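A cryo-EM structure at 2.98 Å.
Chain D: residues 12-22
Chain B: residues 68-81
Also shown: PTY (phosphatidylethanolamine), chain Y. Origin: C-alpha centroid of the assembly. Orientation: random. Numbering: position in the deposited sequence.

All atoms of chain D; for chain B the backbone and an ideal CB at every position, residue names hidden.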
# COMPACT_ATOMS: atom_id res chain seq x y z
N PRO D 12 10.70 -49.64 -0.41
CA PRO D 12 9.33 -49.93 -0.86
C PRO D 12 8.42 -48.72 -0.79
O PRO D 12 7.58 -48.55 -1.68
CB PRO D 12 8.86 -51.03 0.10
CG PRO D 12 10.07 -51.59 0.66
CD PRO D 12 11.00 -50.45 0.79
N LEU D 13 8.63 -47.86 0.22
CA LEU D 13 7.81 -46.68 0.46
C LEU D 13 7.77 -45.76 -0.75
O LEU D 13 6.69 -45.53 -1.32
CB LEU D 13 8.35 -45.94 1.68
CG LEU D 13 7.58 -44.69 2.08
CD1 LEU D 13 6.16 -45.07 2.39
CD2 LEU D 13 8.23 -44.03 3.27
N VAL D 14 8.95 -45.28 -1.17
CA VAL D 14 9.14 -44.52 -2.40
C VAL D 14 8.48 -45.21 -3.58
O VAL D 14 7.71 -44.58 -4.32
CB VAL D 14 10.64 -44.30 -2.67
CG1 VAL D 14 10.85 -43.62 -4.00
CG2 VAL D 14 11.28 -43.50 -1.57
N THR D 15 8.67 -46.53 -3.67
CA THR D 15 8.11 -47.31 -4.78
C THR D 15 6.60 -47.23 -4.79
O THR D 15 6.01 -46.90 -5.82
CB THR D 15 8.57 -48.75 -4.67
OG1 THR D 15 9.99 -48.79 -4.65
CG2 THR D 15 8.05 -49.55 -5.85
N ALA D 16 5.99 -47.39 -3.61
CA ALA D 16 4.54 -47.34 -3.49
C ALA D 16 4.02 -45.98 -3.92
O ALA D 16 3.05 -45.90 -4.69
CB ALA D 16 4.12 -47.65 -2.06
N ILE D 17 4.75 -44.92 -3.56
CA ILE D 17 4.34 -43.57 -3.92
C ILE D 17 4.39 -43.39 -5.42
O ILE D 17 3.40 -42.96 -6.03
CB ILE D 17 5.22 -42.55 -3.19
CG1 ILE D 17 5.06 -42.71 -1.68
CG2 ILE D 17 4.83 -41.16 -3.58
CD1 ILE D 17 6.10 -41.97 -0.88
N VAL D 18 5.46 -43.85 -6.07
CA VAL D 18 5.53 -43.63 -7.51
C VAL D 18 4.68 -44.63 -8.27
O VAL D 18 4.55 -44.50 -9.49
CB VAL D 18 6.96 -43.65 -8.07
CG1 VAL D 18 7.81 -42.62 -7.38
CG2 VAL D 18 7.57 -45.02 -7.97
N LEU D 19 4.08 -45.60 -7.59
CA LEU D 19 3.13 -46.44 -8.31
C LEU D 19 1.74 -45.83 -8.32
O LEU D 19 0.85 -46.38 -8.98
CB LEU D 19 3.11 -47.84 -7.71
CG LEU D 19 4.37 -48.67 -8.00
CD1 LEU D 19 4.42 -49.93 -7.15
CD2 LEU D 19 4.43 -49.03 -9.47
N ILE D 20 1.53 -44.71 -7.63
CA ILE D 20 0.21 -44.09 -7.61
C ILE D 20 -0.07 -43.36 -8.92
O ILE D 20 -1.22 -43.30 -9.37
CB ILE D 20 0.11 -43.18 -6.37
CG1 ILE D 20 0.31 -44.01 -5.11
CG2 ILE D 20 -1.24 -42.49 -6.28
CD1 ILE D 20 0.43 -43.20 -3.85
N PHE D 21 0.97 -42.86 -9.60
CA PHE D 21 0.79 -41.95 -10.73
C PHE D 21 0.24 -42.65 -11.97
O PHE D 21 -0.53 -42.04 -12.73
CB PHE D 21 2.11 -41.27 -11.07
CG PHE D 21 2.57 -40.29 -10.04
CD1 PHE D 21 2.02 -39.03 -9.98
CD2 PHE D 21 3.59 -40.61 -9.17
CE1 PHE D 21 2.45 -38.12 -9.05
CE2 PHE D 21 4.03 -39.70 -8.24
CZ PHE D 21 3.46 -38.45 -8.18
N PHE D 22 0.62 -43.90 -12.22
CA PHE D 22 0.22 -44.61 -13.44
C PHE D 22 -0.52 -45.90 -13.10
O PHE D 22 0.08 -46.99 -13.06
CB PHE D 22 1.41 -44.82 -14.38
CG PHE D 22 2.70 -45.31 -13.72
CD1 PHE D 22 3.60 -44.41 -13.19
CD2 PHE D 22 3.04 -46.65 -13.74
CE1 PHE D 22 4.78 -44.85 -12.61
CE2 PHE D 22 4.21 -47.09 -13.16
CZ PHE D 22 5.08 -46.19 -12.60
N UNK B 68 -6.89 -35.40 -7.11
CA UNK B 68 -6.35 -35.37 -5.76
C UNK B 68 -5.44 -36.55 -5.47
O UNK B 68 -4.70 -36.52 -4.47
CB UNK B 68 -7.49 -35.34 -4.74
N UNK B 69 -5.47 -37.57 -6.32
CA UNK B 69 -4.56 -38.70 -6.18
C UNK B 69 -3.13 -38.28 -6.48
O UNK B 69 -2.19 -38.70 -5.78
CB UNK B 69 -4.98 -39.85 -7.10
N UNK B 70 -2.95 -37.40 -7.46
CA UNK B 70 -1.64 -36.81 -7.67
C UNK B 70 -1.24 -35.91 -6.51
O UNK B 70 -0.06 -35.84 -6.18
CB UNK B 70 -1.62 -36.02 -8.98
N UNK B 71 -2.21 -35.28 -5.83
CA UNK B 71 -1.87 -34.45 -4.68
C UNK B 71 -1.36 -35.28 -3.51
O UNK B 71 -0.38 -34.88 -2.86
CB UNK B 71 -3.09 -33.63 -4.24
N UNK B 72 -2.00 -36.41 -3.21
CA UNK B 72 -1.52 -37.21 -2.09
C UNK B 72 -0.17 -37.85 -2.42
O UNK B 72 0.72 -37.92 -1.56
CB UNK B 72 -2.54 -38.29 -1.73
N UNK B 73 0.03 -38.24 -3.69
CA UNK B 73 1.32 -38.79 -4.10
C UNK B 73 2.44 -37.75 -4.00
O UNK B 73 3.51 -38.04 -3.46
CB UNK B 73 1.23 -39.32 -5.53
N UNK B 74 2.18 -36.52 -4.45
CA UNK B 74 3.19 -35.48 -4.43
C UNK B 74 3.48 -35.00 -3.01
O UNK B 74 4.63 -34.69 -2.68
CB UNK B 74 2.75 -34.30 -5.30
N UNK B 75 2.48 -35.01 -2.12
CA UNK B 75 2.75 -34.64 -0.73
C UNK B 75 3.58 -35.67 0.01
O UNK B 75 4.48 -35.32 0.80
CB UNK B 75 1.43 -34.42 0.02
N UNK B 76 3.29 -36.96 -0.22
CA UNK B 76 4.15 -38.03 0.25
C UNK B 76 5.58 -37.88 -0.28
O UNK B 76 6.55 -38.06 0.47
CB UNK B 76 3.57 -39.38 -0.17
N UNK B 77 5.71 -37.50 -1.56
CA UNK B 77 7.03 -37.22 -2.15
C UNK B 77 7.74 -36.07 -1.46
O UNK B 77 8.96 -36.13 -1.29
CB UNK B 77 6.89 -36.91 -3.64
N UNK B 78 7.02 -35.01 -1.07
CA UNK B 78 7.65 -33.89 -0.37
C UNK B 78 8.23 -34.32 0.97
O UNK B 78 9.36 -33.95 1.31
CB UNK B 78 6.64 -32.76 -0.16
N UNK B 79 7.47 -35.11 1.74
CA UNK B 79 7.97 -35.55 3.04
C UNK B 79 9.18 -36.48 2.90
O UNK B 79 10.22 -36.30 3.57
CB UNK B 79 6.86 -36.26 3.82
N UNK B 80 9.09 -37.45 1.97
CA UNK B 80 10.19 -38.39 1.77
C UNK B 80 11.42 -37.68 1.19
O UNK B 80 12.55 -37.97 1.59
CB UNK B 80 9.75 -39.53 0.85
N UNK B 81 11.21 -36.71 0.30
CA UNK B 81 12.32 -35.98 -0.28
C UNK B 81 13.00 -35.05 0.70
O UNK B 81 14.22 -34.83 0.60
CB UNK B 81 11.84 -35.18 -1.49
C1 PTY Y . 2.19 -39.79 -16.44
C2 PTY Y . -4.46 -43.33 -19.65
C3 PTY Y . -3.76 -42.12 -20.32
O4 PTY Y . 3.40 -40.52 -16.14
C5 PTY Y . 0.17 -40.21 -17.86
C6 PTY Y . 1.66 -40.34 -17.74
O7 PTY Y . 2.00 -41.76 -17.76
C8 PTY Y . 2.80 -42.19 -18.75
O10 PTY Y . 3.18 -41.49 -19.65
C11 PTY Y . 3.19 -43.62 -18.55
C12 PTY Y . 4.59 -43.92 -19.05
C13 PTY Y . 5.31 -44.91 -18.17
C14 PTY Y . 5.45 -44.46 -16.73
C15 PTY Y . 6.29 -45.38 -15.88
C16 PTY Y . 7.77 -45.33 -16.17
C17 PTY Y . 8.43 -44.07 -15.65
C18 PTY Y . 8.43 -43.97 -14.14
C19 PTY Y . 9.22 -45.07 -13.45
C20 PTY Y . 9.50 -44.79 -11.99
C30 PTY Y . 3.91 -40.38 -14.92
C31 PTY Y . 5.05 -41.34 -14.70
O30 PTY Y . 3.50 -39.60 -14.11
C32 PTY Y . 6.26 -40.73 -14.01
C33 PTY Y . 6.14 -40.68 -12.50
C34 PTY Y . 7.11 -39.71 -11.86
C35 PTY Y . 7.04 -39.67 -10.34
C36 PTY Y . 7.64 -38.41 -9.75
C37 PTY Y . 6.93 -37.14 -10.18
P1 PTY Y . -1.38 -40.95 -19.94
O11 PTY Y . -2.65 -41.78 -19.45
O12 PTY Y . -0.87 -41.62 -21.21
O13 PTY Y . -1.69 -39.51 -20.07
O14 PTY Y . -0.27 -41.20 -18.81
N1 PTY Y . -4.12 -43.35 -18.22

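Chain B runs through this stretch as a helix, nearly antiparallel to helix 12-18 of chain D, and chain D offers it an apolar surface: Leu13(D), Val14(D), Ile17(D), Ile20(D) and Phe21(D). The backbone angles are helical throughout, and from 72 on each N gives a hydrogen bond to the O four residues back, a bond proline could not make; otherwise the choice is left to the surroundings.

Position 68 has nothing of chain D within reach of its CB, so this view sets no preference; the residue is Tyr68(B). At 69 the CB points sideways, 4.7 Å from Ile20(D) CG2. An apolar side chain could lie along that methyl, and a long one could equally lead off. Lys69(B) does the latter: its end turns away from chain D, while its backbone O stays 3.9 Å from Ile20(D) CG2.

At 70 the CB again points sideways, 4.6 Å from Phe21(D) CE1, so a large apolar or aromatic group could bend back to the ring. Trp70(B) does so. Its CD1 comes 3.8 Å from Phe21(D) CD1, which lies over one face of the indole, and the two ring planes meet obliquely at 53°. Its NE1 approaches Phe21(D) O at 3.7 Å, but no hydrogen bond forms.

Position 71 points away and 72 sideways, neither with chain D within 5.5 Å of its CB; they hold Leu71(B) and Val72(B).

Position 73 is the tightest. Its CB points toward chain D, already 3.6 Å from Phe21(D) CZ and 4.1 Å from Ile20(D) CG2, with Ile17(D) O at 4.3 Å. A small residue suits such a place, and Ala73(B) fills it. Its CB lies over the face of the Phe21(D) ring, 4.0 Å from the ring centroid, in a CH-pi contact. The short side chain goes with a close backbone approach: Ile17(D) CG2 lies 3.4 Å from Ala73(B) O.

At 74 the CB points sideways, 5.1 Å from Phe21(D) CZ, leaving room for a medium apolar chain. Ile74(B) places CG1 3.9 Å from Phe21(D) CZ, at the ring edge. Position 75 points away, so chain D imposes nothing; it is Gly75(B).

Position 76 faces Ile17(D), whose CD1 is 3.7 Å from the CB; an aliphatic residue would suit. Leu76(B) makes this contact with its own CB. Position 77 starts sideways, 4.7 Å from Ile17(D) CG2, and favours an apolar chain long enough to come back. Leu77(B) does, with CG 3.7 Å from Ile17(D) CG2 and CD1 3.8 Å from Phe21(D) CZ, near the ring plane.

Positions 78 and 79 are out of reach and carry Phe78(B) and Ala79(B).

At 80 the CB points toward chain D with Ile17(D) CD1 at 4.7 Å and Val14(D) CG2 at 4.9 Å, a gap for valine, isoleucine or leucine. Val80(B) spans it: CG1 lies 3.7 Å from Val14(D) CG2, and CG2 lies 3.9 Å from Ile17(D) CD1. With 73, 76 and 77 it completes the hole that receives Ile17(D) as a knob.

Position 81 is out of reach, and a CB there would be crowded by the O of residue 77, 3.0 Å away; Gly81(B) has none.

Chain B 68-81: YKWLVAIGLLFAVG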
# COMPACT_ATOMS: atom_id res chain seq x y z
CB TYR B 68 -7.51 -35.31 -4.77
CG TYR B 68 -8.34 -34.05 -4.95
CD1 TYR B 68 -7.95 -32.86 -4.36
CD2 TYR B 68 -9.48 -34.05 -5.74
CE1 TYR B 68 -8.68 -31.71 -4.53
CE2 TYR B 68 -10.22 -32.90 -5.91
CZ TYR B 68 -9.82 -31.73 -5.31
OH TYR B 68 -10.56 -30.59 -5.48
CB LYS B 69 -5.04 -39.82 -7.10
CG LYS B 69 -6.41 -40.33 -6.68
CD LYS B 69 -6.94 -41.47 -7.51
CE LYS B 69 -7.98 -41.01 -8.52
NZ LYS B 69 -7.38 -40.29 -9.67
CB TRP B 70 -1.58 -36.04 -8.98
CG TRP B 70 -1.60 -36.91 -10.21
CD1 TRP B 70 -1.67 -38.27 -10.25
CD2 TRP B 70 -1.46 -36.48 -11.57
NE1 TRP B 70 -1.63 -38.71 -11.55
CE2 TRP B 70 -1.49 -37.63 -12.38
CE3 TRP B 70 -1.33 -35.23 -12.18
CZ2 TRP B 70 -1.40 -37.57 -13.76
CZ3 TRP B 70 -1.24 -35.17 -13.55
CH2 TRP B 70 -1.28 -36.33 -14.33
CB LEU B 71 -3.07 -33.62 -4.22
CG LEU B 71 -3.35 -32.34 -4.97
CD1 LEU B 71 -4.56 -31.69 -4.35
CD2 LEU B 71 -2.14 -31.44 -4.85
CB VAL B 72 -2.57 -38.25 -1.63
CG1 VAL B 72 -3.78 -37.54 -1.11
CG2 VAL B 72 -2.99 -39.18 -2.72
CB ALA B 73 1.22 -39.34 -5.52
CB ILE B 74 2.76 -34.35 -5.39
CG1 ILE B 74 2.88 -34.82 -6.84
CG2 ILE B 74 3.61 -33.11 -5.26
CD1 ILE B 74 2.17 -33.93 -7.83
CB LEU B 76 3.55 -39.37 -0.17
CG LEU B 76 2.32 -39.81 0.62
CD1 LEU B 76 1.54 -40.87 -0.12
CD2 LEU B 76 2.80 -40.36 1.93
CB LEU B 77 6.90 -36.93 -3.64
CG LEU B 77 6.65 -38.09 -4.60
CD1 LEU B 77 6.41 -37.58 -6.00
CD2 LEU B 77 7.82 -39.05 -4.57
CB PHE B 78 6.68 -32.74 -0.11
CG PHE B 78 6.43 -31.86 -1.29
CD1 PHE B 78 7.45 -31.09 -1.81
CD2 PHE B 78 5.15 -31.70 -1.79
CE1 PHE B 78 7.22 -30.24 -2.88
CE2 PHE B 78 4.91 -30.85 -2.84
CZ PHE B 78 5.95 -30.12 -3.39
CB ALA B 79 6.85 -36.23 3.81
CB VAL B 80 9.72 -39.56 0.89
CG1 VAL B 80 10.86 -40.51 0.60
CG2 VAL B 80 8.61 -40.32 1.58
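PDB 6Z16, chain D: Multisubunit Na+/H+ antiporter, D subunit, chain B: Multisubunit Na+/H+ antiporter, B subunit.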